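Local coordinates for protein N-acetylgalactosaminyltransferase 7 (Homo sapiens, PDB 6IWR) that belongs to the polypeptide GalNAc transferase family, joining a GT-A type glycosyltransferase domain to a ricin-type beta-trefoil lectin domain, at residues G475-G479 and P501-M505; C565-E570 and K584-W589. Numbering follows the deposited sequence.

Contact 1: residues G475-G479 and P501-M505; sequences GEIRG and PCHRM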
ATOM      1  N   GLY A 475      21.803  -6.952 -10.987  1.00 27.55           N
ATOM      2  CA  GLY A 475      20.895  -7.529 -11.958  1.00 28.36           C
ATOM      3  C   GLY A 475      19.815  -8.385 -11.322  1.00 31.61           C
ATOM      4  O   GLY A 475      19.543  -8.271 -10.116  1.00 25.93           O
ATOM      5  N   GLU A 476      19.171  -9.220 -12.139  1.00 28.58           N
ATOM      6  CA  GLU A 476      18.357 -10.306 -11.616  1.00 28.25           C
ATOM      7  C   GLU A 476      19.245 -11.296 -10.861  1.00 26.21           C
ATOM      8  O   GLU A 476      20.436 -11.457 -11.160  1.00 27.01           O
ATOM      9  CB  GLU A 476      17.635 -11.024 -12.757  1.00 25.89           C
ATOM     10  CG  GLU A 476      18.569 -11.844 -13.650  1.00 25.09           C
ATOM     11  CD  GLU A 476      17.866 -12.564 -14.786  1.00 33.38           C
ATOM     12  OE1 GLU A 476      18.532 -13.371 -15.469  1.00 34.11           O
ATOM     13  OE2 GLU A 476      16.657 -12.352 -15.000  1.00 36.66           O
ATOM     14  N   ILE A 477      18.661 -11.957  -9.873  1.00 22.12           N
ATOM     15  CA  ILE A 477      19.298 -13.083  -9.211  1.00 24.66           C
ATOM     16  C   ILE A 477      18.514 -14.317  -9.632  1.00 26.15           C
ATOM     17  O   ILE A 477      17.462 -14.636  -9.065  1.00 25.24           O
ATOM     18  CB  ILE A 477      19.348 -12.918  -7.691  1.00 24.27           C
ATOM     19  CG1 ILE A 477      20.139 -11.652  -7.343  1.00 28.08           C
ATOM     20  CG2 ILE A 477      20.022 -14.131  -7.063  1.00 26.74           C
ATOM     21  CD1 ILE A 477      20.203 -11.331  -5.841  1.00 28.30           C
ATOM     22  N   ARG A 478      19.013 -14.995 -10.654  1.00 24.66           N
ATOM     23  CA  ARG A 478      18.294 -16.061 -11.325  1.00 23.69           C
ATOM     24  C   ARG A 478      18.842 -17.408 -10.890  1.00 28.00           C
ATOM     25  O   ARG A 478      20.041 -17.561 -10.665  1.00 32.26           O
ATOM     26  CB  ARG A 478      18.410 -15.902 -12.842  1.00 27.67           C
ATOM     27  CG  ARG A 478      17.813 -17.036 -13.645  1.00 28.95           C
ATOM     28  CD  ARG A 478      18.219 -16.897 -15.091  1.00 25.38           C
ATOM     29  NE  ARG A 478      17.503 -15.791 -15.708  1.00 30.86           N
ATOM     30  CZ  ARG A 478      16.410 -15.912 -16.462  1.00 30.65           C
ATOM     31  NH1 ARG A 478      15.828 -14.825 -16.968  1.00 29.22           N
ATOM     32  NH2 ARG A 478      15.889 -17.105 -16.692  1.00 23.92           N
ATOM     33  N   GLY A 479      17.954 -18.390 -10.766  1.00 29.99           N
ATOM     34  CA  GLY A 479      18.394 -19.742 -10.445  1.00 27.96           C
ATOM     35  C   GLY A 479      19.117 -20.367 -11.627  1.00 32.52           C
ATOM     36  O   GLY A 479      18.588 -20.407 -12.747  1.00 31.74           O
ATOM     37  N   PRO A 501       8.755 -16.444 -11.159  1.00 30.32           N
ATOM     38  CA  PRO A 501       9.227 -16.608 -12.537  1.00 30.35           C
ATOM     39  C   PRO A 501       9.921 -15.343 -13.019  1.00 27.18           C
ATOM     40  O   PRO A 501       9.441 -14.229 -12.795  1.00 29.69           O
ATOM     41  CB  PRO A 501       7.946 -16.904 -13.330  1.00 27.40           C
ATOM     42  CG  PRO A 501       6.823 -16.719 -12.401  1.00 29.02           C
ATOM     43  CD  PRO A 501       7.320 -16.714 -11.010  1.00 28.89           C
ATOM     44  N   CYS A 502      11.080 -15.526 -13.648  1.00 29.04           N
ATOM     45  CA  CYS A 502      11.849 -14.408 -14.181  1.00 29.54           C
ATOM     46  C   CYS A 502      11.081 -13.734 -15.302  1.00 30.63           C
ATOM     47  O   CYS A 502      10.447 -14.395 -16.134  1.00 31.65           O
ATOM     48  CB  CYS A 502      13.200 -14.882 -14.712  1.00 22.91           C
ATOM     49  SG  CYS A 502      14.328 -15.587 -13.470  1.00 40.13           S
ATOM     50  N   HIS A 503      11.144 -12.409 -15.326  1.00 29.88           N
ATOM     51  CA  HIS A 503      10.579 -11.640 -16.422  1.00 33.41           C
ATOM     52  C   HIS A 503      11.563 -10.626 -17.004  1.00 32.53           C
ATOM     53  O   HIS A 503      11.219  -9.940 -17.975  1.00 31.94           O
ATOM     54  CB  HIS A 503       9.305 -10.919 -15.959  1.00 28.89           C
ATOM     55  CG  HIS A 503       9.512 -10.076 -14.743  1.00 30.08           C
ATOM     56  ND1 HIS A 503      10.554  -9.177 -14.629  1.00 35.52           N
ATOM     57  CD2 HIS A 503       8.830 -10.009 -13.578  1.00 29.01           C
ATOM     58  CE1 HIS A 503      10.498  -8.586 -13.449  1.00 30.02           C
ATOM     59  NE2 HIS A 503       9.456  -9.065 -12.797  1.00 31.34           N
ATOM     60  N   ARG A 504      12.765 -10.497 -16.440  1.00 29.51           N
ATOM     61  CA  ARG A 504      13.805  -9.650 -17.022  1.00 34.09           C
ATOM     62  C   ARG A 504      13.350  -8.215 -17.169  1.00 34.11           C
ATOM     63  O   ARG A 504      13.815  -7.513 -18.060  1.00 37.81           O
ATOM     64  CB  ARG A 504      14.272 -10.161 -18.392  1.00 29.29           C
ATOM     65  CG  ARG A 504      15.169 -11.383 -18.337  1.00 36.16           C
ATOM     66  CD  ARG A 504      15.756 -11.732 -19.679  1.00 32.28           C
ATOM     67  NE  ARG A 504      16.358 -13.046 -19.593  1.00 52.59           N
ATOM     68  CZ  ARG A 504      16.484 -13.908 -20.606  1.00 73.39           C
ATOM     69  NH1 ARG A 504      16.042 -13.576 -21.815  1.00 81.46           N
ATOM     70  NH2 ARG A 504      17.056 -15.107 -20.415  1.00 59.37           N
ATOM     71  N   MET A 505      12.417  -7.763 -16.339  1.00 36.85           N
ATOM     72  CA  MET A 505      11.955  -6.387 -16.407  1.00 34.56           C
ATOM     73  C   MET A 505      12.506  -5.535 -15.276  1.00 34.79           C
ATOM     74  O   MET A 505      12.094  -4.386 -15.126  1.00 32.00           O
ATOM     75  CB  MET A 505      10.435  -6.354 -16.420  1.00 35.99           C
ATOM     76  CG  MET A 505       9.859  -6.943 -17.705  1.00 38.35           C
ATOM     77  SD  MET A 505      10.459  -6.081 -19.173  1.00 42.85           S
ATOM     78  CE  MET A 505       9.927  -4.424 -18.777  1.00 49.45           C
TER
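Charge dominates this small contact, which buries 213 Å² between strand 476-479 and the loop 501-505. Within the strand, R478 NE forms a salt bridge with E476 OE1 at 2.6 Å. R478 NH1 adds a longer hydrogen bond to E476 OE2 at 3.3 Å. Both side chains point from one face of the strand toward the loop. E476 OE1 also bonds N592 ND2, and R478 NH2 bonds T482 O. R504 comes close, with its NE 3.2 Å from R478 NH1 and its NH2 over one face of the R478 guanidinium. Both groups are donors, so this is an approach of like charges, probably eased by the E476 carboxylate. The rest is van der Waals packing: C502 CB lies over the opposite face, 3.5 Å from R478 NH1, and R504 CG is 3.8 Å from E476 OE2. The C485-C502 disulfide, as in ricin-type trefoil repeats, ties the loop to strand 484-487. Strand 476-479 pairs antiparallel with strand 589-592, and I477 packs on W589 and M591.

Contact 2: residues C565-E570 and K584-W589; sequences CLDRSE and KTTQKW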
ATOM      1  N   CYS A 565      24.632 -21.033   2.570  1.00 42.62           N
ATOM      2  CA  CYS A 565      24.454 -20.703   1.159  1.00 41.68           C
ATOM      3  C   CYS A 565      23.018 -20.237   0.871  1.00 39.79           C
ATOM      4  O   CYS A 565      22.051 -20.712   1.469  1.00 37.86           O
ATOM      5  CB  CYS A 565      24.784 -21.926   0.293  1.00 38.27           C
ATOM      6  SG  CYS A 565      26.499 -22.210  -0.109  1.00 50.51           S
ATOM      7  N   LEU A 566      22.880 -19.258  -0.016  1.00 38.36           N
ATOM      8  CA  LEU A 566      21.542 -18.934  -0.485  1.00 31.87           C
ATOM      9  C   LEU A 566      20.950 -20.181  -1.149  1.00 32.42           C
ATOM     10  O   LEU A 566      21.627 -20.866  -1.917  1.00 35.72           O
ATOM     11  CB  LEU A 566      21.590 -17.733  -1.442  1.00 30.95           C
ATOM     12  CG  LEU A 566      20.249 -17.001  -1.634  1.00 29.94           C
ATOM     13  CD1 LEU A 566      19.625 -16.684  -0.280  1.00 29.21           C
ATOM     14  CD2 LEU A 566      20.365 -15.735  -2.453  1.00 25.45           C
ATOM     15  N   ASP A 567      19.707 -20.520  -0.814  1.00 34.93           N
ATOM     16  CA  ASP A 567      19.072 -21.732  -1.338  1.00 34.80           C
ATOM     17  C   ASP A 567      17.649 -21.381  -1.745  1.00 35.22           C
ATOM     18  O   ASP A 567      17.119 -20.332  -1.370  1.00 35.31           O
ATOM     19  CB  ASP A 567      19.058 -22.891  -0.303  1.00 36.18           C
ATOM     20  CG  ASP A 567      19.020 -24.314  -0.944  1.00 40.26           C
ATOM     21  OD1 ASP A 567      18.736 -24.484  -2.164  1.00 37.44           O
ATOM     22  OD2 ASP A 567      19.297 -25.280  -0.183  1.00 34.48           O
ATOM     23  N   ARG A 568      17.027 -22.261  -2.515  1.00 37.16           N
ATOM     24  CA  ARG A 568      15.668 -22.067  -3.000  1.00 41.52           C
ATOM     25  C   ARG A 568      14.907 -23.382  -3.091  1.00 41.51           C
ATOM     26  O   ARG A 568      15.515 -24.425  -3.172  1.00 40.44           O
ATOM     27  CB  ARG A 568      15.687 -21.376  -4.362  1.00 35.96           C
ATOM     28  CG  ARG A 568      15.925 -22.306  -5.527  1.00 34.31           C
ATOM     29  CD  ARG A 568      16.331 -21.546  -6.755  1.00 31.73           C
ATOM     30  NE  ARG A 568      16.879 -22.439  -7.748  1.00 32.98           N
ATOM     31  CZ  ARG A 568      18.148 -22.456  -8.105  1.00 34.46           C
ATOM     32  NH1 ARG A 568      18.998 -21.627  -7.551  1.00 30.84           N
ATOM     33  NH2 ARG A 568      18.563 -23.305  -9.015  1.00 39.07           N
ATOM     34  N   SER A 569      13.579 -23.333  -3.073  1.00 36.57           N
ATOM     35  CA  SER A 569      12.785 -24.526  -3.332  1.00 41.67           C
ATOM     36  C   SER A 569      12.243 -24.707  -4.745  1.00 46.00           C
ATOM     37  O   SER A 569      12.208 -25.810  -5.247  1.00 60.22           O
ATOM     38  CB  SER A 569      11.641 -24.658  -2.351  1.00 41.57           C
ATOM     39  OG  SER A 569      10.902 -25.818  -2.644  1.00 38.69           O
ATOM     40  N   GLU A 570      11.842 -23.635  -5.394  1.00 39.71           N
ATOM     41  CA  GLU A 570      11.228 -23.713  -6.723  1.00 45.98           C
ATOM     42  C   GLU A 570       9.794 -24.194  -6.731  1.00 42.46           C
ATOM     43  O   GLU A 570       8.911 -23.497  -7.189  1.00 42.47           O
ATOM     44  CB  GLU A 570      12.024 -24.617  -7.665  1.00 40.93           C
ATOM     45  CG  GLU A 570      13.530 -24.474  -7.594  1.00 50.38           C
ATOM     46  CD  GLU A 570      14.188 -24.544  -8.955  1.00 51.51           C
ATOM     47  OE1 GLU A 570      13.457 -24.572  -9.956  1.00 54.99           O
ATOM     48  OE2 GLU A 570      15.426 -24.562  -9.029  1.00 40.48           O
ATOM     49  N   LYS A 584      23.724 -29.603  -4.453  1.00 43.77           N
ATOM     50  CA  LYS A 584      22.422 -28.974  -4.609  1.00 43.36           C
ATOM     51  C   LYS A 584      22.457 -27.874  -5.661  1.00 39.88           C
ATOM     52  O   LYS A 584      23.152 -26.870  -5.473  1.00 39.63           O
ATOM     53  CB  LYS A 584      21.958 -28.390  -3.279  1.00 41.90           C
ATOM     54  CG  LYS A 584      21.852 -29.359  -2.151  1.00 37.05           C
ATOM     55  CD  LYS A 584      20.913 -28.786  -1.120  1.00 45.94           C
ATOM     56  CE  LYS A 584      20.364 -29.870  -0.228  1.00 47.40           C
ATOM     57  NZ  LYS A 584      20.408 -31.183  -0.957  1.00 67.24           N
ATOM     58  N   THR A 585      21.741 -28.038  -6.776  1.00 35.11           N
ATOM     59  CA  THR A 585      21.698 -26.920  -7.708  1.00 37.65           C
ATOM     60  C   THR A 585      20.816 -25.806  -7.204  1.00 36.18           C
ATOM     61  O   THR A 585      20.914 -24.678  -7.697  1.00 36.32           O
ATOM     62  CB  THR A 585      21.172 -27.315  -9.079  1.00 36.41           C
ATOM     63  OG1 THR A 585      19.974 -28.080  -8.913  1.00 36.80           O
ATOM     64  CG2 THR A 585      22.217 -28.095  -9.845  1.00 40.03           C
ATOM     65  N   THR A 586      19.924 -26.114  -6.275  1.00 33.53           N
ATOM     66  CA  THR A 586      19.137 -25.087  -5.629  1.00 32.09           C
ATOM     67  C   THR A 586      19.991 -24.044  -4.932  1.00 36.72           C
ATOM     68  O   THR A 586      19.456 -23.030  -4.471  1.00 36.96           O
ATOM     69  CB  THR A 586      18.202 -25.732  -4.627  1.00 32.21           C
ATOM     70  OG1 THR A 586      18.858 -26.846  -4.018  1.00 37.02           O
ATOM     71  CG2 THR A 586      16.964 -26.197  -5.343  1.00 35.37           C
ATOM     72  N   GLN A 587      21.290 -24.281  -4.803  1.00 38.31           N
ATOM     73  CA  GLN A 587      22.194 -23.302  -4.229  1.00 32.89           C
ATOM     74  C   GLN A 587      23.061 -22.643  -5.282  1.00 29.14           C
ATOM     75  O   GLN A 587      24.062 -22.030  -4.930  1.00 36.03           O
ATOM     76  CB  GLN A 587      23.059 -23.947  -3.153  1.00 30.70           C
ATOM     77  CG  GLN A 587      22.314 -24.227  -1.883  1.00 36.17           C
ATOM     78  CD  GLN A 587      23.139 -25.013  -0.896  1.00 39.39           C
ATOM     79  OE1 GLN A 587      22.631 -25.471   0.129  1.00 42.34           O
ATOM     80  NE2 GLN A 587      24.418 -25.190  -1.205  1.00 37.56           N
ATOM     81  N   LYS A 588      22.698 -22.741  -6.553  1.00 27.67           N
ATOM     82  CA  LYS A 588      23.483 -22.168  -7.636  1.00 28.99           C
ATOM     83  C   LYS A 588      22.683 -21.048  -8.273  1.00 33.03           C
ATOM     84  O   LYS A 588      21.514 -21.240  -8.626  1.00 33.41           O
ATOM     85  CB  LYS A 588      23.871 -23.233  -8.667  1.00 33.50           C
ATOM     86  CG  LYS A 588      25.257 -23.826  -8.386  1.00 35.89           C
ATOM     87  CD  LYS A 588      25.432 -25.292  -8.748  1.00 35.97           C
ATOM     88  CE  LYS A 588      26.054 -26.035  -7.551  1.00 45.69           C
ATOM     89  NZ  LYS A 588      26.980 -27.141  -7.919  1.00 41.28           N
ATOM     90  N   TRP A 589      23.308 -19.872  -8.385  1.00 33.52           N
ATOM     91  CA  TRP A 589      22.636 -18.644  -8.790  1.00 29.37           C
ATOM     92  C   TRP A 589      23.510 -17.891  -9.771  1.00 34.14           C
ATOM     93  O   TRP A 589      24.737 -17.961  -9.692  1.00 41.73           O
ATOM     94  CB  TRP A 589      22.378 -17.704  -7.616  1.00 26.85           C
ATOM     95  CG  TRP A 589      21.616 -18.301  -6.531  1.00 26.39           C
ATOM     96  CD1 TRP A 589      22.105 -18.995  -5.465  1.00 29.81           C
ATOM     97  CD2 TRP A 589      20.200 -18.251  -6.369  1.00 32.40           C
ATOM     98  NE1 TRP A 589      21.071 -19.399  -4.645  1.00 29.59           N
ATOM     99  CE2 TRP A 589      19.891 -18.954  -5.184  1.00 32.29           C
ATOM    100  CE3 TRP A 589      19.158 -17.688  -7.117  1.00 28.30           C
ATOM    101  CZ2 TRP A 589      18.597 -19.110  -4.738  1.00 29.76           C
ATOM    102  CZ3 TRP A 589      17.874 -17.835  -6.662  1.00 29.11           C
ATOM    103  CH2 TRP A 589      17.603 -18.543  -5.487  1.00 30.30           C
TER
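Two hydrogen bonds lead this contact. R568 NH1 donates to K588 O at 2.8 Å, and W589 NE1 donates to L566 O at 3.1 Å, nearly straight at 171°. A weak bond runs from R568 N to T586 O at 3.2 Å. R568 is also held within its own segment by a salt bridge from NE to E570 OE2 at 2.9 Å. The same guanidinium lies over the W589 ring in a cation-pi interaction. R568 CZ is 4.7 Å from the centroid of the six-membered ring, almost on its normal. L566 covers the opposite face, with CG 4.1 Å from W589 CE2. The indole is thus sandwiched between charge and hydrocarbon. Close CA-H...O contacts, D567 CA to T586 O and Q587 CA to L566 O, both at 3.4 Å, bring the backbones together. The tryptophan belongs to the QxW motif of ricin-type trefoil lectins, here Q587-K588-W589, in which it packs in the hydrophobic core. D567 bonds S578, and the C565-C580 disulfide ties the strand to the loop after strand 575-578. Strand 565-568 pairs antiparallel with 575-578, while L566 and W589 both meet I486 of strand 484-487.

In the fold
Both contacts lie in the beta-trefoil lectin domain, their centres 14 Å apart, and each includes one half of a disulfide. They meet where strand 476-479 pairs with strand 589-592, with I477 CG2 3.7 Å from W589 CE3. Separately, G479 CA packs 3.5 Å from R568 NH1 of strand 565-568. Contact 2 is the larger, 532 against 213 Å². Both are partly buried: R504 is the open side of contact 1, K584 and T585 that of contact 2, around a buried W589. The loop of contact 1 also reaches the second subunit, where H503 packs on V97 of that chain. Each uses an arginine salt-bridged within its own segment. In contact 1 it faces another arginine; in contact 2 it covers an aromatic ring and bonds a backbone carbonyl.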